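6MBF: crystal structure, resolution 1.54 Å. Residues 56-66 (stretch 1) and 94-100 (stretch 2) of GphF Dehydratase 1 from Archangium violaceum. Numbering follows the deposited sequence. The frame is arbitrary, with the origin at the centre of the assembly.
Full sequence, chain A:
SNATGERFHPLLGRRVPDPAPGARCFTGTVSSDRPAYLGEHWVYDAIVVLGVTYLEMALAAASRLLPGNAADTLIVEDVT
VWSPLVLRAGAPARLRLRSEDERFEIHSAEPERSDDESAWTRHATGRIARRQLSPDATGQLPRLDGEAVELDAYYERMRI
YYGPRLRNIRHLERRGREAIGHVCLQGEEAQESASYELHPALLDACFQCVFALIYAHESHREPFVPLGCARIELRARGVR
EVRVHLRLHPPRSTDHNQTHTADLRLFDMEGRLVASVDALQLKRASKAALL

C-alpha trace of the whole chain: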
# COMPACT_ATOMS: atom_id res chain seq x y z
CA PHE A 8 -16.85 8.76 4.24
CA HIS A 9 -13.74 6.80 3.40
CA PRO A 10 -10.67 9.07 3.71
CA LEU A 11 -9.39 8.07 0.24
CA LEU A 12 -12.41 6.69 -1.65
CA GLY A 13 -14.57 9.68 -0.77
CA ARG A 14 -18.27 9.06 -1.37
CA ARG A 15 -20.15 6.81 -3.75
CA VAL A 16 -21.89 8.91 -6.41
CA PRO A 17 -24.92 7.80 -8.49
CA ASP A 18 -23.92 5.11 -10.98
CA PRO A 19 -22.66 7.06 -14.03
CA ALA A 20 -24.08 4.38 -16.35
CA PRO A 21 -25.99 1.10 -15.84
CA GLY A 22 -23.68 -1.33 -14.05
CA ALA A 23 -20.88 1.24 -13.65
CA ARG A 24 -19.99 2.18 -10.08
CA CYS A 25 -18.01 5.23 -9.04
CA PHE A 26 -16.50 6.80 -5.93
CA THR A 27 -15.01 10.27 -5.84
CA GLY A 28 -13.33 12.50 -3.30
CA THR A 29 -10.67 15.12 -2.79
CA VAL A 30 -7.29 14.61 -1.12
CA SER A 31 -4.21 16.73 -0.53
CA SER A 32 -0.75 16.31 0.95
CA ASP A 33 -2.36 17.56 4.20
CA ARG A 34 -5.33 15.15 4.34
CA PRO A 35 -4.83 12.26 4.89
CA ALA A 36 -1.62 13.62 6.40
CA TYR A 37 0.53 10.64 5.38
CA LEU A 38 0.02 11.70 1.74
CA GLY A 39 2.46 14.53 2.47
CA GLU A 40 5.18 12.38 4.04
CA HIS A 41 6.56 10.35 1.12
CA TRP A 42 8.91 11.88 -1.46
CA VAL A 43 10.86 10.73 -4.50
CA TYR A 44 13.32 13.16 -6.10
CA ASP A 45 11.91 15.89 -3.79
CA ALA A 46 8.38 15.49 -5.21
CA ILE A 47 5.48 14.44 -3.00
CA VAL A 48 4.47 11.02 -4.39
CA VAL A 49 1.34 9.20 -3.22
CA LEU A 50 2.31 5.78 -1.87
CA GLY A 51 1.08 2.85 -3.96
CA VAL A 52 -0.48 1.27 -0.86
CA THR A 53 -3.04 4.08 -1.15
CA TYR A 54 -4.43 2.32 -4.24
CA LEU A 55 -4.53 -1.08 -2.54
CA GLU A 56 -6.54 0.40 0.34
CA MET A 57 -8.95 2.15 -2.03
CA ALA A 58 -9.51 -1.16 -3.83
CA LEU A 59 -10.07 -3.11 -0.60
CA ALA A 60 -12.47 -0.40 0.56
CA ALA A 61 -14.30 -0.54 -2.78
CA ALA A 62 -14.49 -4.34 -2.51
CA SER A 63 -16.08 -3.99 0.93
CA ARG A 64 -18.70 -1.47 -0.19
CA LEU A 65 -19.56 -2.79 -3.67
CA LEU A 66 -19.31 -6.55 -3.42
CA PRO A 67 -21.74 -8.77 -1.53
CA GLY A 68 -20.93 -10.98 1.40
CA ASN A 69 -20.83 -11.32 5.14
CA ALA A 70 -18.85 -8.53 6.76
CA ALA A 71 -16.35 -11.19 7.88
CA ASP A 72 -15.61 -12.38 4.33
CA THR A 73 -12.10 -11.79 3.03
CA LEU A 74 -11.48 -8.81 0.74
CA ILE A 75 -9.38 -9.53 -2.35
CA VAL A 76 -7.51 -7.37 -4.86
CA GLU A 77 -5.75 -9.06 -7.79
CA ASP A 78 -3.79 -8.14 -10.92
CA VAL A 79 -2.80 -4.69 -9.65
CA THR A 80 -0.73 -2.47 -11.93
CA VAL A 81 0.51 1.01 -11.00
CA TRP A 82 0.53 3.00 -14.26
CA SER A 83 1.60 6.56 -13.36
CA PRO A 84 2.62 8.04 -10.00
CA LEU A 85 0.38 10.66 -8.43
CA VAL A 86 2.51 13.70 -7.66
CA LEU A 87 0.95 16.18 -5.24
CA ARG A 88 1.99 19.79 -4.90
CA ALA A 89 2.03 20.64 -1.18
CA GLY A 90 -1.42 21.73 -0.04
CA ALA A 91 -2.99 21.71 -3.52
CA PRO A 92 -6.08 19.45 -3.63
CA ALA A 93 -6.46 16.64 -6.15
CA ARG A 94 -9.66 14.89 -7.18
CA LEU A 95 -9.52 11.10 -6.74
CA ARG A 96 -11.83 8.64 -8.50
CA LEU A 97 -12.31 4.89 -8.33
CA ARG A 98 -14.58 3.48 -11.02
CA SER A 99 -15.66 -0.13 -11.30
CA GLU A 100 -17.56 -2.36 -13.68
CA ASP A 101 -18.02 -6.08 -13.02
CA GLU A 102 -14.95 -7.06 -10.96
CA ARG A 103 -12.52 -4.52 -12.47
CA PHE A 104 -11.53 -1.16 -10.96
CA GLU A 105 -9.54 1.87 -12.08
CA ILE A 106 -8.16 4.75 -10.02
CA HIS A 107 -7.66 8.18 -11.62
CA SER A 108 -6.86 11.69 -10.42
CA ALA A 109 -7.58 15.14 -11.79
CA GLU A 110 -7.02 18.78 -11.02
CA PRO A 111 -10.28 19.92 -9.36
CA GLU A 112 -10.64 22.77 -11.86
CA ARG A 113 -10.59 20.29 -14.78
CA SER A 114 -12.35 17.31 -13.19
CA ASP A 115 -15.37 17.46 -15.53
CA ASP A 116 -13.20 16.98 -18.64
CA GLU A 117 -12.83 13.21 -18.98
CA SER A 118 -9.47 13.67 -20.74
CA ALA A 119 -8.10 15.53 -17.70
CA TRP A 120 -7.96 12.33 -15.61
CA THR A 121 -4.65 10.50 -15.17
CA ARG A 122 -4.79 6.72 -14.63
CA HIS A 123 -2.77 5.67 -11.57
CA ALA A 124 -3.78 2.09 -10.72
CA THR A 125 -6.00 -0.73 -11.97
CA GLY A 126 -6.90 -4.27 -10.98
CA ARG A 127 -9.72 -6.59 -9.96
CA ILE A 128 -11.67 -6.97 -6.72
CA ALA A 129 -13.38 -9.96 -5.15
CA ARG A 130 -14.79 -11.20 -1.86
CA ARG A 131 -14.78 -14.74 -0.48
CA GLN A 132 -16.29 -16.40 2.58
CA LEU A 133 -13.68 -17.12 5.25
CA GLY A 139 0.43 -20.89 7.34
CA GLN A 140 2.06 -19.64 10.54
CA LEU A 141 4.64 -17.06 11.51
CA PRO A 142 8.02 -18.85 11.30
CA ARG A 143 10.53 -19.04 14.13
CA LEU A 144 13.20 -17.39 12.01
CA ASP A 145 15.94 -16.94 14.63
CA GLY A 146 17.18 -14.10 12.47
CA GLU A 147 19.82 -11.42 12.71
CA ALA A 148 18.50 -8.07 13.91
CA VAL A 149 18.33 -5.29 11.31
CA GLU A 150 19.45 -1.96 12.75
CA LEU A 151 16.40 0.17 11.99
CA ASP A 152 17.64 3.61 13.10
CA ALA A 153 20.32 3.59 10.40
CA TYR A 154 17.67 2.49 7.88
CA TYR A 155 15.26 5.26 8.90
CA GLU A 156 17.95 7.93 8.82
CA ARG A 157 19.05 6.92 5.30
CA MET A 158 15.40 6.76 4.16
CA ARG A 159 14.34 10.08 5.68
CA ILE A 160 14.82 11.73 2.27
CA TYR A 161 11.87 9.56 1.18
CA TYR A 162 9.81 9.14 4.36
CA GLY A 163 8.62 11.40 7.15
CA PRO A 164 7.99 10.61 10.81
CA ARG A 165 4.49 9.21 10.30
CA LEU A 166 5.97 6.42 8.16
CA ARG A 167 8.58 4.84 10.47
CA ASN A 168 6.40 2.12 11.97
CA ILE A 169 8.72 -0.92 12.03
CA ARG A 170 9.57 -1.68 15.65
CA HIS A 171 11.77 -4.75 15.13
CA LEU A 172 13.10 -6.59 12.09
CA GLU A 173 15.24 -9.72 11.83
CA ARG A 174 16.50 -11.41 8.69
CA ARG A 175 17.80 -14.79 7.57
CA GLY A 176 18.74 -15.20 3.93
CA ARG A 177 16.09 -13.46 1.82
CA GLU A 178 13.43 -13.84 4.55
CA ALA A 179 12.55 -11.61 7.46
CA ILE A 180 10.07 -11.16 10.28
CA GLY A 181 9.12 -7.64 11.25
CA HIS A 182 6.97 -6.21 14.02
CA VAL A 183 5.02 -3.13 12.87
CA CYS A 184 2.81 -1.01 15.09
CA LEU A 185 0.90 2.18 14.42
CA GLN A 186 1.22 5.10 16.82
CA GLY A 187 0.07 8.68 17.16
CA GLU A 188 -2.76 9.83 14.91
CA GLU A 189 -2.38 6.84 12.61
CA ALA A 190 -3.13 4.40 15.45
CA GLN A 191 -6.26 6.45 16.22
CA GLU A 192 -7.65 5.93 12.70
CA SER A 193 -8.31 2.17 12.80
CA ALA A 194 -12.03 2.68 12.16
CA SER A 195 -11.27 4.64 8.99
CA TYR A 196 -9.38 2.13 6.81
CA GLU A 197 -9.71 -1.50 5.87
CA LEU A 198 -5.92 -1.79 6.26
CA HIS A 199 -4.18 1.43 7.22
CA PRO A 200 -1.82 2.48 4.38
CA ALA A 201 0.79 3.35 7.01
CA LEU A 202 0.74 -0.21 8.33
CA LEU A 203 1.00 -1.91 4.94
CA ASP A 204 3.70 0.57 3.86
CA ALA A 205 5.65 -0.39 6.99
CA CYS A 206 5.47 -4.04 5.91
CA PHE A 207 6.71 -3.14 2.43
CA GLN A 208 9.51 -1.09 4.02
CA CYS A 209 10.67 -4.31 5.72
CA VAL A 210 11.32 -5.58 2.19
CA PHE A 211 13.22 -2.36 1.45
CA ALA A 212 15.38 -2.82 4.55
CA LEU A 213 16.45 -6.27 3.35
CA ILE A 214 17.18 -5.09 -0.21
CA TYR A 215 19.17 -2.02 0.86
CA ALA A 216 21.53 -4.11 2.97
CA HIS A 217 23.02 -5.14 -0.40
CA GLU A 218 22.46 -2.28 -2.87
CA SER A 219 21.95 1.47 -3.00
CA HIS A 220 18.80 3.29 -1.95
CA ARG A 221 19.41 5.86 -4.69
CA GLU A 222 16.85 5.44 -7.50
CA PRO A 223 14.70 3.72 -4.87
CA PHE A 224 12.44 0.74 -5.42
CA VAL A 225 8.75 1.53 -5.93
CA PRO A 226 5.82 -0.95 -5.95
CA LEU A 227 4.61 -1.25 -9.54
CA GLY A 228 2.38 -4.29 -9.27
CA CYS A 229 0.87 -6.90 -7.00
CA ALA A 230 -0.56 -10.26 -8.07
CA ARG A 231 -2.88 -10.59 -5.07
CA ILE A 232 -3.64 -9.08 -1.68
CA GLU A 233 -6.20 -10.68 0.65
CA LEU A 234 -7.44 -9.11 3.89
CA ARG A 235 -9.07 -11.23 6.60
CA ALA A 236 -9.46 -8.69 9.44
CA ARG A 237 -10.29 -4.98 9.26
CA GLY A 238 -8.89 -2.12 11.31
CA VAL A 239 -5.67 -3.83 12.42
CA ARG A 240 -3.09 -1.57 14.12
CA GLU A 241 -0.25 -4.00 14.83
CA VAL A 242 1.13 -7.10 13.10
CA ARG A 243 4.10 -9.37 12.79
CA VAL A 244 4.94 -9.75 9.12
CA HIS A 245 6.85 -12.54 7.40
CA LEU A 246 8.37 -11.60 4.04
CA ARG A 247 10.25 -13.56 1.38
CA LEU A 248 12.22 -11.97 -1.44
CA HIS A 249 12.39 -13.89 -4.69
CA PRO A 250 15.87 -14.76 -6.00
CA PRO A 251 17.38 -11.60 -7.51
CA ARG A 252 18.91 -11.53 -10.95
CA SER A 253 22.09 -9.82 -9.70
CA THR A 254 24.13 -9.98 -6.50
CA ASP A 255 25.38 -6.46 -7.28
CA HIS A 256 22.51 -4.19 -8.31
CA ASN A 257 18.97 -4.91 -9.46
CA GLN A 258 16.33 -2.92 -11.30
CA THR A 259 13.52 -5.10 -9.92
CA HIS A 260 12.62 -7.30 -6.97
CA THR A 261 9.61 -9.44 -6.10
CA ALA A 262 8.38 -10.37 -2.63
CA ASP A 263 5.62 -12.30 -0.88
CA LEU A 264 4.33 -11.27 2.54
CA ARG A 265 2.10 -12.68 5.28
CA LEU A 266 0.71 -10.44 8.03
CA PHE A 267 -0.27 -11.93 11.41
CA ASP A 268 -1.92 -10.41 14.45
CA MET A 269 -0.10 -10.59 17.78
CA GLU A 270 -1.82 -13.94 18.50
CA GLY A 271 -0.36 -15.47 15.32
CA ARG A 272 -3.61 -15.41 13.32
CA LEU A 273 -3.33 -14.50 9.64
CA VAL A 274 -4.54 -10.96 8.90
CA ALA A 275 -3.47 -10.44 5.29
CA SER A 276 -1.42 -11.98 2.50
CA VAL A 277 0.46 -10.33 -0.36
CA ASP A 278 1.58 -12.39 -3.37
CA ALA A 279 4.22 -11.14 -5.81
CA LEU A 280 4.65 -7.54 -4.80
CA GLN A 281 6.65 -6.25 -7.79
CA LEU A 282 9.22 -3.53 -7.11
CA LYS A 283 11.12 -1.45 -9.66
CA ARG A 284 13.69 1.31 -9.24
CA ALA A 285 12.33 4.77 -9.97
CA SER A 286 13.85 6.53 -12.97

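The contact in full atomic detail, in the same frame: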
# COMPACT_ATOMS: atom_id res chain seq x y z
N GLU A 56 -5.50 0.12 -0.64
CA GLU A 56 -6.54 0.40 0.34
C GLU A 56 -7.84 0.83 -0.34
O GLU A 56 -8.92 0.37 0.03
CB GLU A 56 -6.08 1.47 1.34
CG GLU A 56 -7.23 2.09 2.17
CD GLU A 56 -7.96 1.09 3.08
OE1 GLU A 56 -7.51 -0.07 3.27
OE2 GLU A 56 -9.02 1.47 3.62
N MET A 57 -7.75 1.73 -1.32
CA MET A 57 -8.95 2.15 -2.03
C MET A 57 -9.66 0.96 -2.66
O MET A 57 -10.90 0.87 -2.61
CB MET A 57 -8.58 3.18 -3.09
CG MET A 57 -8.13 4.51 -2.49
SD MET A 57 -7.48 5.66 -3.72
CE MET A 57 -8.98 6.10 -4.61
N ALA A 58 -8.90 0.01 -3.22
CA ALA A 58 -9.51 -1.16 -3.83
C ALA A 58 -10.14 -2.08 -2.80
O ALA A 58 -11.24 -2.60 -3.02
CB ALA A 58 -8.47 -1.91 -4.66
N LEU A 59 -9.47 -2.31 -1.66
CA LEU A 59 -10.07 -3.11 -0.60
C LEU A 59 -11.34 -2.45 -0.08
O LEU A 59 -12.35 -3.13 0.17
CB LEU A 59 -9.08 -3.29 0.55
CG LEU A 59 -7.84 -4.14 0.28
CD1 LEU A 59 -6.80 -3.82 1.33
CD2 LEU A 59 -8.19 -5.64 0.27
N ALA A 60 -11.31 -1.13 0.08
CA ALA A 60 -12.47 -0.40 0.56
C ALA A 60 -13.61 -0.47 -0.45
O ALA A 60 -14.77 -0.62 -0.07
CB ALA A 60 -12.08 1.05 0.86
N ALA A 61 -13.28 -0.38 -1.75
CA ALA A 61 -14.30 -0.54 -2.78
C ALA A 61 -14.87 -1.95 -2.77
O ALA A 61 -16.08 -2.14 -2.92
CB ALA A 61 -13.73 -0.21 -4.16
N ALA A 62 -14.01 -2.96 -2.60
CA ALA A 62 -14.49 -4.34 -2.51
C ALA A 62 -15.49 -4.48 -1.37
O ALA A 62 -16.53 -5.15 -1.51
CB ALA A 62 -13.33 -5.30 -2.31
N SER A 63 -15.20 -3.85 -0.22
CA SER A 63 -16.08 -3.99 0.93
C SER A 63 -17.44 -3.36 0.67
O SER A 63 -18.47 -3.90 1.08
CB SER A 63 -15.43 -3.36 2.16
OG SER A 63 -16.25 -3.54 3.30
N ARG A 64 -17.46 -2.23 -0.02
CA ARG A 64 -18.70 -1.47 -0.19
C ARG A 64 -19.50 -1.91 -1.41
O ARG A 64 -20.73 -1.77 -1.40
CB ARG A 64 -18.38 0.02 -0.28
CG ARG A 64 -17.85 0.58 1.03
CD ARG A 64 -16.94 1.80 0.83
NE ARG A 64 -16.58 2.41 2.11
CZ ARG A 64 -15.67 1.90 2.94
NH1 ARG A 64 -15.02 0.79 2.64
NH2 ARG A 64 -15.42 2.52 4.09
N LEU A 65 -18.85 -2.43 -2.45
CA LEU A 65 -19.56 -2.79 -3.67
C LEU A 65 -19.92 -4.26 -3.75
O LEU A 65 -20.93 -4.61 -4.36
CB LEU A 65 -18.71 -2.45 -4.91
CG LEU A 65 -18.45 -0.98 -5.19
CD1 LEU A 65 -17.61 -0.83 -6.45
CD2 LEU A 65 -19.76 -0.23 -5.32
N LEU A 66 -19.11 -5.13 -3.17
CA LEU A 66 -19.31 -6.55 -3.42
C LEU A 66 -20.05 -7.20 -2.27
O LEU A 66 -19.83 -6.85 -1.10
CB LEU A 66 -17.96 -7.25 -3.62
CG LEU A 66 -17.18 -6.76 -4.83
CD1 LEU A 66 -15.84 -7.46 -4.92
CD2 LEU A 66 -17.97 -6.98 -6.12
N ARG A 94 -8.51 15.77 -7.11
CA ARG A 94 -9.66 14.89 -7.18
C ARG A 94 -9.20 13.45 -7.38
O ARG A 94 -8.32 13.19 -8.20
CB ARG A 94 -10.58 15.29 -8.34
CG ARG A 94 -11.11 16.70 -8.27
CD ARG A 94 -11.89 16.95 -6.99
NE ARG A 94 -12.87 15.91 -6.73
CZ ARG A 94 -14.11 15.91 -7.22
NH1 ARG A 94 -14.52 16.90 -7.99
NH2 ARG A 94 -14.93 14.91 -6.93
N LEU A 95 -9.78 12.53 -6.62
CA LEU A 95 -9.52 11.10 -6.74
C LEU A 95 -10.80 10.39 -7.15
O LEU A 95 -11.89 10.76 -6.71
CB LEU A 95 -9.03 10.48 -5.44
CG LEU A 95 -7.56 10.55 -5.04
CD1 LEU A 95 -7.34 9.58 -3.90
CD2 LEU A 95 -6.66 10.23 -6.22
N ARG A 96 -10.67 9.37 -7.99
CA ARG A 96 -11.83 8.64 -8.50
C ARG A 96 -11.49 7.17 -8.60
O ARG A 96 -10.45 6.81 -9.16
CB ARG A 96 -12.25 9.18 -9.87
CG ARG A 96 -13.44 8.48 -10.51
CD ARG A 96 -13.70 9.02 -11.92
NE ARG A 96 -12.71 8.54 -12.88
CZ ARG A 96 -12.56 9.03 -14.11
NH1 ARG A 96 -13.32 10.03 -14.54
NH2 ARG A 96 -11.63 8.52 -14.91
N LEU A 97 -12.36 6.32 -8.06
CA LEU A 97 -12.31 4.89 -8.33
C LEU A 97 -13.59 4.52 -9.06
O LEU A 97 -14.68 4.76 -8.55
CB LEU A 97 -12.15 4.07 -7.04
CG LEU A 97 -11.97 2.55 -7.22
CD1 LEU A 97 -11.17 1.96 -6.05
CD2 LEU A 97 -13.30 1.79 -7.38
N ARG A 98 -13.44 3.95 -10.24
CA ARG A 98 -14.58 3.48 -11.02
C ARG A 98 -14.47 1.98 -11.19
O ARG A 98 -13.37 1.42 -11.25
CB ARG A 98 -14.66 4.19 -12.38
CG ARG A 98 -13.57 3.83 -13.36
CD ARG A 98 -13.63 4.72 -14.59
NE ARG A 98 -12.74 4.24 -15.65
CZ ARG A 98 -12.46 4.94 -16.74
NH1 ARG A 98 -12.99 6.15 -16.90
NH2 ARG A 98 -11.64 4.45 -17.66
N SER A 99 -15.62 1.32 -11.28
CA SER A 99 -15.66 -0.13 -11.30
C SER A 99 -16.78 -0.58 -12.23
O SER A 99 -17.84 0.05 -12.29
CB SER A 99 -15.91 -0.70 -9.90
OG SER A 99 -15.92 -2.11 -9.91
N GLU A 100 -16.51 -1.64 -12.98
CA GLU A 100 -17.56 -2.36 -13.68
C GLU A 100 -17.23 -3.84 -13.61
O GLU A 100 -16.07 -4.23 -13.81
CB GLU A 100 -17.73 -1.89 -15.13
CG GLU A 100 -16.49 -1.88 -15.97
CD GLU A 100 -16.78 -1.53 -17.42
OE1 GLU A 100 -16.31 -2.26 -18.32
OE2 GLU A 100 -17.50 -0.53 -17.67

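No hydrogen bond joins these two stretches, although five of the seven strand residues are polar or charged; the contact rests on van der Waals packing alone, and it buries only 274 Å² summed over both sides. Side-chain direction accounts for the contrast. Of the seven strand residues, three are arginines and one is a glutamate, yet the side chains of Arg96, Arg98 and Glu100 leave the backbone away from the helix, and Arg94 lies out of reach. The residues that face the helix are Leu95, Leu97 and Ser99.

The backbone geometry sets up this selection. Helix 56-65 and strand 94-100 run in broadly the same direction, with 49° between their N-to-C vectors and a closest axial approach of 10.1 Å. That spacing leaves room for side chains between the two backbones. The nearest CA pair is Met57 and Leu97, at 7.6 Å from CA to CA. Along the strand, the alternation of an extended chain presents every second residue, Leu95, Leu97 and Ser99. Along the helix, the residues directed toward the strand are Met57, Ala61 and Leu65, spaced by four and therefore lying along one side of the helix. The two series advance together, so Met57 meets Leu95 and Leu97, Ala61 meets Leu97, and Leu65 meets Ser99.

Leu97 is the centre of the contact, with 77 Å² covered by the helix, the largest value for any residue here. Its chi1 and chi2 are both t. Both methyls pack on Ala61, with Leu97 CD2 at 3.8 Å and Leu97 CD1 at 3.9 Å from Ala61 CB; the alanine methyl is the whole side chain here, and the leucine methyls rest at van der Waals distance from it. Leu97 CD1 also lies 4.1 Å from Met57 CB and 3.6 Å from Met57 O. The latter is a contact with no hydrogen bond, since the methyl carbon is no donor of the conventional kind; the carbonyl oxygen is already engaged within the helix, where Met57 O accepts from Ala61 N at 2.8 Å.

Met57, with 73 Å² covered, is the helical counterpart. Its m, t, p rotamer carries the terminal methyl past Leu97 toward the start of the strand stretch, so that Met57 CE reaches Leu95 CD1 at 3.9 Å. Thioether and leucine side chains are both apolar and both residues are buried, so the contact keeps these surfaces from water.

At the far end, Leu65 CD1 approaches Ser99 CB at 3.8 Å. The closest serine atom is this CB carbon, with Ser99 OG 4.1 Å from Leu65 CD1; the contact is van der Waals in kind. The OG is hydrogen-bonded elsewhere in the structure, so the hydroxyl is satisfied without a partner on the helix.

The helix supplies its own polar bonding. Ala60 N donates to Glu56 O at 2.8 Å and Leu65 N to Ala61 O at 2.8 Å, typical of its i to i-4 ladder. Arg64, out of reach of the strand, turns NH1 back to Ala60 O at 3.1 Å with an N-H...O angle of 157°.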